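Local coordinates for protein Cg3027-pa (Drosophila melanogaster, PDB 2VHH) that probably hydrolyses N-carbamoyl-beta-alanine and its 2-methyl homologue to the free beta-amino acid, ammonium and carbon dioxide, in the last step of pyrimidine breakdown, at residues T42-I47 / F53-Y58; E169-M172 / I178-T181. All blocks are in the same frame, centred on the assembly; numbering follows the deposited sequence.

Interaction 1: T42-I47 / F53-Y58; sequences TSAKDI and FDIKGY
I55 lays its two branches against helix 42-50, one over A44 and the other over K45. Its CG1 stands anti to the backbone N (chi1 -163°) and the chain runs on extended, which carries CD1 out to the methyl of A44, CB to CD1 4.1 Å. The other branch, CG2, meets K45 at its CG, also 4.1 Å away, and the two side chains cross at about a right angle. Beyond that point the lysine bends at chi3 and its amino end leads away from the strand, so the contact is made by the CG methylene. A44 suits its place because a single methyl lets the branched isoleucine come close to the helix. At the other end the ring of F53 reaches back, and its CE1 lies 3.6 Å from the carbonyl O of I47, an oblique approach. The large flat ring suits a place between two helices, for it also packs on M104 and A107 of helix 90-110; both F53 and I55 touch L338 of the neighbouring strand. With no hydrogen bond between 42-47 and 53-58, the fit depends on shape and on the burial of apolar surface, and fixes no backbone register between helix and strand.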
loop_
_atom_site.group_PDB
_atom_site.type_symbol
_atom_site.label_atom_id
_atom_site.label_comp_id
_atom_site.label_asym_id
_atom_site.label_seq_id
_atom_site.Cartn_x
_atom_site.Cartn_y
_atom_site.Cartn_z
ATOM N N THR C 42 46.026 -22.030 38.324
ATOM C CA THR C 42 47.469 -22.090 38.088
ATOM C C THR C 42 47.867 -23.110 36.996
ATOM O O THR C 42 48.843 -22.901 36.266
ATOM C CB THR C 42 48.245 -22.316 39.426
ATOM O OG1 THR C 42 49.651 -22.224 39.191
ATOM C CG2 THR C 42 47.916 -23.673 40.060
ATOM N N SER C 43 47.089 -24.191 36.887
ATOM C CA SER C 43 47.322 -25.250 35.900
ATOM C C SER C 43 47.089 -24.764 34.472
ATOM O O SER C 43 47.817 -25.137 33.552
ATOM C CB SER C 43 46.420 -26.446 36.193
ATOM O OG SER C 43 45.062 -26.102 36.005
ATOM N N ALA C 44 46.068 -23.931 34.308
ATOM C CA ALA C 44 45.741 -23.314 33.037
ATOM C C ALA C 44 46.853 -22.381 32.587
ATOM O O ALA C 44 47.216 -22.360 31.415
ATOM C CB ALA C 44 44.426 -22.564 33.154
ATOM N N LYS C 45 47.385 -21.610 33.532
ATOM C CA LYS C 45 48.568 -20.770 33.311
ATOM C C LYS C 45 49.827 -21.576 32.948
ATOM O O LYS C 45 50.690 -21.099 32.192
ATOM C CB LYS C 45 48.846 -19.926 34.550
ATOM C CG LYS C 45 48.363 -18.504 34.438
ATOM C CD LYS C 45 48.499 -17.763 35.750
ATOM C CE LYS C 45 47.283 -17.983 36.619
ATOM N NZ LYS C 45 47.390 -17.265 37.914
ATOM N N ASP C 46 49.925 -22.791 33.489
ATOM C CA ASP C 46 51.040 -23.690 33.190
ATOM C C ASP C 46 51.010 -24.219 31.756
ATOM O O ASP C 46 52.018 -24.132 31.048
ATOM C CB ASP C 46 51.108 -24.856 34.187
ATOM C CG ASP C 46 51.868 -24.500 35.464
ATOM O OD1 ASP C 46 52.603 -23.486 35.481
ATOM O OD2 ASP C 46 51.731 -25.248 36.455
ATOM N N ILE C 47 49.865 -24.757 31.332
ATOM C CA ILE C 47 49.715 -25.246 29.962
ATOM C C ILE C 47 50.005 -24.128 28.958
ATOM O O ILE C 47 50.569 -24.376 27.898
ATOM C CB ILE C 47 48.319 -25.858 29.702
ATOM C CG1 ILE C 47 48.031 -26.984 30.700
ATOM C CG2 ILE C 47 48.233 -26.405 28.283
ATOM C CD1 ILE C 47 46.555 -27.239 30.944
ATOM N N PHE C 53 51.800 -19.750 24.605
ATOM C CA PHE C 53 50.700 -18.856 24.246
ATOM C C PHE C 53 50.217 -18.044 25.446
ATOM O O PHE C 53 50.268 -18.516 26.581
ATOM C CB PHE C 53 49.548 -19.616 23.569
ATOM C CG PHE C 53 48.819 -20.596 24.463
ATOM C CD1 PHE C 53 49.250 -21.917 24.578
ATOM C CD2 PHE C 53 47.664 -20.218 25.135
ATOM C CE1 PHE C 53 48.552 -22.834 25.378
ATOM C CE2 PHE C 53 46.976 -21.125 25.938
ATOM C CZ PHE C 53 47.418 -22.435 26.055
ATOM N N ASP C 54 49.765 -16.821 25.182
ATOM C CA ASP C 54 49.166 -15.948 26.197
ATOM C C ASP C 54 47.867 -16.514 26.762
ATOM O O ASP C 54 47.090 -17.152 26.045
ATOM C CB ASP C 54 48.843 -14.585 25.584
ATOM C CG ASP C 54 50.057 -13.681 25.470
ATOM O OD1 ASP C 54 50.822 -13.560 26.448
ATOM O OD2 ASP C 54 50.240 -13.065 24.399
ATOM N N ILE C 55 47.628 -16.278 28.048
ATOM C CA ILE C 55 46.306 -16.522 28.623
ATOM C C ILE C 55 45.920 -15.346 29.521
ATOM O O ILE C 55 46.691 -14.942 30.383
ATOM C CB ILE C 55 46.211 -17.887 29.357
ATOM C CG1 ILE C 55 44.741 -18.277 29.567
ATOM C CG2 ILE C 55 47.019 -17.871 30.655
ATOM C CD1 ILE C 55 44.503 -19.539 30.360
ATOM N N LYS C 56 44.739 -14.788 29.291
ATOM C CA LYS C 56 44.282 -13.600 30.011
ATOM C C LYS C 56 42.808 -13.689 30.382
ATOM O O LYS C 56 41.964 -13.985 29.541
ATOM C CB LYS C 56 44.548 -12.336 29.186
ATOM C CG LYS C 56 45.925 -11.731 29.428
ATOM C CD LYS C 56 46.298 -10.745 28.331
ATOM C CE LYS C 56 47.789 -10.379 28.370
ATOM N NZ LYS C 56 48.225 -9.751 27.078
ATOM N N GLY C 57 42.504 -13.434 31.648
ATOM C CA GLY C 57 41.131 -13.483 32.136
ATOM C C GLY C 57 40.575 -12.122 32.511
ATOM O O GLY C 57 41.248 -11.319 33.146
ATOM N N TYR C 58 39.340 -11.861 32.101
ATOM C CA TYR C 58 38.634 -10.641 32.483
ATOM C C TYR C 58 37.209 -10.965 32.889
ATOM O O TYR C 58 36.671 -12.017 32.550
ATOM C CB TYR C 58 38.651 -9.614 31.361
ATOM C CG TYR C 58 40.037 -9.230 30.947
ATOM C CD1 TYR C 58 40.595 -9.731 29.774
ATOM C CD2 TYR C 58 40.808 -8.377 31.735
ATOM C CE1 TYR C 58 41.878 -9.382 29.383
ATOM C CE2 TYR C 58 42.097 -8.024 31.361
ATOM C CZ TYR C 58 42.628 -8.532 30.182
ATOM O OH TYR C 58 43.907 -8.176 29.798
#

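Interaction 2: E169-M172 / I178-T181; sequences ERDM and IWNT
E169 and W179 face each other across a beta hairpin formed by strands 162-171 and 177-185, part of the seven-stranded mixed sheet in the alpha-beta-beta-alpha sandwich of the carbon-nitrogen hydrolase (nitrilase) superfamily. They are an antiparallel hydrogen-bonded pair: E169 N gives to W179 O at 2.6 Å, and W179 N to E169 O at 2.7 Å. R170 and I178 form the next, non-hydrogen-bonded pair, and there I178 CA approaches E169 O in a CA-H...O contact.

Polar side chains gather on the face of E169 and W179. The side chain of E169 runs extended, CG anti to the backbone N (chi1 -177°), which carries its carboxylate to T181, whose short hydroxyl lies two residues on from W179 on the same face. OE1 accepts from T181 OG1 through its anti lone pair and also pairs with R196, while OE2 pairs with K194; three partners thus share the two oxygens of a buried carboxylate, which would favour the charged form. R196 has a second salt bridge to D171 and a cation-pi contact with the broad indole of W179, whose NE1 bonds to T177 OG1. On the other face the long R170 reaches beyond its own chain, NH1 forming a salt bridge with D353 of a neighbouring subunit.

Van der Waals contacts complete the pairing. D171 CB lies 3.9 Å from W179 NE1, with carboxylate and ring planes 61° apart. Bent at chi3 (-71°), R170 turns one guanidinium face to the branched, apolar I178, whose CG1 sits 3.9 Å above the plane, displaced to one side of the group's centre.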
loop_
_atom_site.group_PDB
_atom_site.type_symbol
_atom_site.label_atom_id
_atom_site.label_comp_id
_atom_site.label_asym_id
_atom_site.label_seq_id
_atom_site.Cartn_x
_atom_site.Cartn_y
_atom_site.Cartn_z
ATOM N N GLU C 169 33.565 -25.442 4.349
ATOM C CA GLU C 169 32.666 -26.574 4.213
ATOM C C GLU C 169 32.578 -27.013 2.763
ATOM O O GLU C 169 32.587 -26.184 1.855
ATOM C CB GLU C 169 31.280 -26.219 4.734
ATOM C CG GLU C 169 30.294 -27.352 4.704
ATOM C CD GLU C 169 28.876 -26.875 4.909
ATOM O OE1 GLU C 169 28.686 -25.650 5.109
ATOM O OE2 GLU C 169 27.954 -27.724 4.871
ATOM N N ARG C 170 32.518 -28.323 2.554
ATOM C CA ARG C 170 32.110 -28.880 1.268
ATOM C C ARG C 170 30.760 -29.558 1.437
ATOM O O ARG C 170 30.603 -30.455 2.266
ATOM C CB ARG C 170 33.130 -29.865 0.700
ATOM C CG ARG C 170 32.823 -30.251 -0.734
ATOM C CD ARG C 170 33.826 -31.230 -1.316
ATOM N NE ARG C 170 35.155 -30.665 -1.598
ATOM C CZ ARG C 170 35.473 -29.920 -2.660
ATOM N NH1 ARG C 170 34.565 -29.584 -3.567
ATOM N NH2 ARG C 170 36.716 -29.490 -2.809
ATOM N N ASP C 171 29.788 -29.103 0.652
ATOM C CA ASP C 171 28.418 -29.602 0.722
ATOM C C ASP C 171 28.211 -30.744 -0.269
ATOM O O ASP C 171 28.054 -30.506 -1.469
ATOM C CB ASP C 171 27.439 -28.474 0.422
ATOM C CG ASP C 171 26.023 -28.802 0.834
ATOM O OD1 ASP C 171 25.695 -30.002 1.012
ATOM O OD2 ASP C 171 25.229 -27.845 0.985
ATOM N N MET C 172 28.196 -31.981 0.239
ATOM C CA MET C 172 28.130 -33.182 -0.614
ATOM C C MET C 172 26.764 -33.374 -1.275
ATOM O O MET C 172 26.670 -33.936 -2.365
ATOM C CB MET C 172 28.495 -34.458 0.161
ATOM C CG MET C 172 29.900 -34.510 0.762
ATOM S SD MET C 172 31.303 -34.264 -0.350
ATOM C CE MET C 172 30.986 -35.458 -1.656
ATOM N N ILE C 178 31.543 -25.290 -2.203
ATOM C CA ILE C 178 32.389 -24.880 -1.085
ATOM C C ILE C 178 31.776 -23.678 -0.362
ATOM O O ILE C 178 31.306 -22.746 -1.003
ATOM C CB ILE C 178 33.816 -24.569 -1.577
ATOM C CG1 ILE C 178 34.505 -25.852 -2.054
ATOM C CG2 ILE C 178 34.646 -23.904 -0.494
ATOM C CD1 ILE C 178 35.686 -25.589 -2.990
ATOM N N TRP C 179 31.772 -23.721 0.971
ATOM C CA TRP C 179 31.180 -22.665 1.806
ATOM C C TRP C 179 32.089 -22.262 2.949
ATOM O O TRP C 179 32.896 -23.061 3.403
ATOM C CB TRP C 179 29.844 -23.127 2.401
ATOM C CG TRP C 179 28.847 -23.483 1.373
ATOM C CD1 TRP C 179 28.668 -24.704 0.806
ATOM C CD2 TRP C 179 27.895 -22.607 0.761
ATOM N NE1 TRP C 179 27.661 -24.650 -0.126
ATOM C CE2 TRP C 179 27.167 -23.375 -0.175
ATOM C CE3 TRP C 179 27.588 -21.248 0.907
ATOM C CZ2 TRP C 179 26.149 -22.832 -0.965
ATOM C CZ3 TRP C 179 26.573 -20.705 0.115
ATOM C CH2 TRP C 179 25.866 -21.501 -0.805
ATOM N N ASN C 180 31.949 -21.025 3.409
ATOM C CA ASN C 180 32.573 -20.562 4.648
ATOM C C ASN C 180 31.555 -20.669 5.778
ATOM O O ASN C 180 30.575 -19.920 5.807
ATOM C CB ASN C 180 33.016 -19.115 4.497
ATOM C CG ASN C 180 33.944 -18.664 5.599
ATOM O OD1 ASN C 180 33.594 -18.663 6.782
ATOM N ND2 ASN C 180 35.136 -18.249 5.208
ATOM N N THR C 181 31.804 -21.582 6.711
ATOM C CA THR C 181 30.782 -22.034 7.655
ATOM C C THR C 181 31.245 -22.061 9.109
ATOM O O THR C 181 32.369 -22.463 9.408
ATOM C CB THR C 181 30.324 -23.453 7.284
ATOM O OG1 THR C 181 29.898 -23.477 5.920
ATOM C CG2 THR C 181 29.190 -23.929 8.179
#

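In the fold
Both contacts belong to the seven-stranded mixed sheet, but their centres are about 34 Å apart and they do not touch. In sequence, interaction 1 is complete well before interaction 2 begins. In interaction 1 a helix lies against 54-59, an outermost strand of the sheet within this chain, and the patch is only partly buried; in interaction 2 two neighbouring strands of the sheet pair edge to edge, a buried contact within a hairpin. The chemistry follows: few apolar contacts without a cross-segment hydrogen bond in the first, backbone bonds and buried charges matched by salt bridges in the second. No other protein chain touches the first, whereas the second meets another subunit.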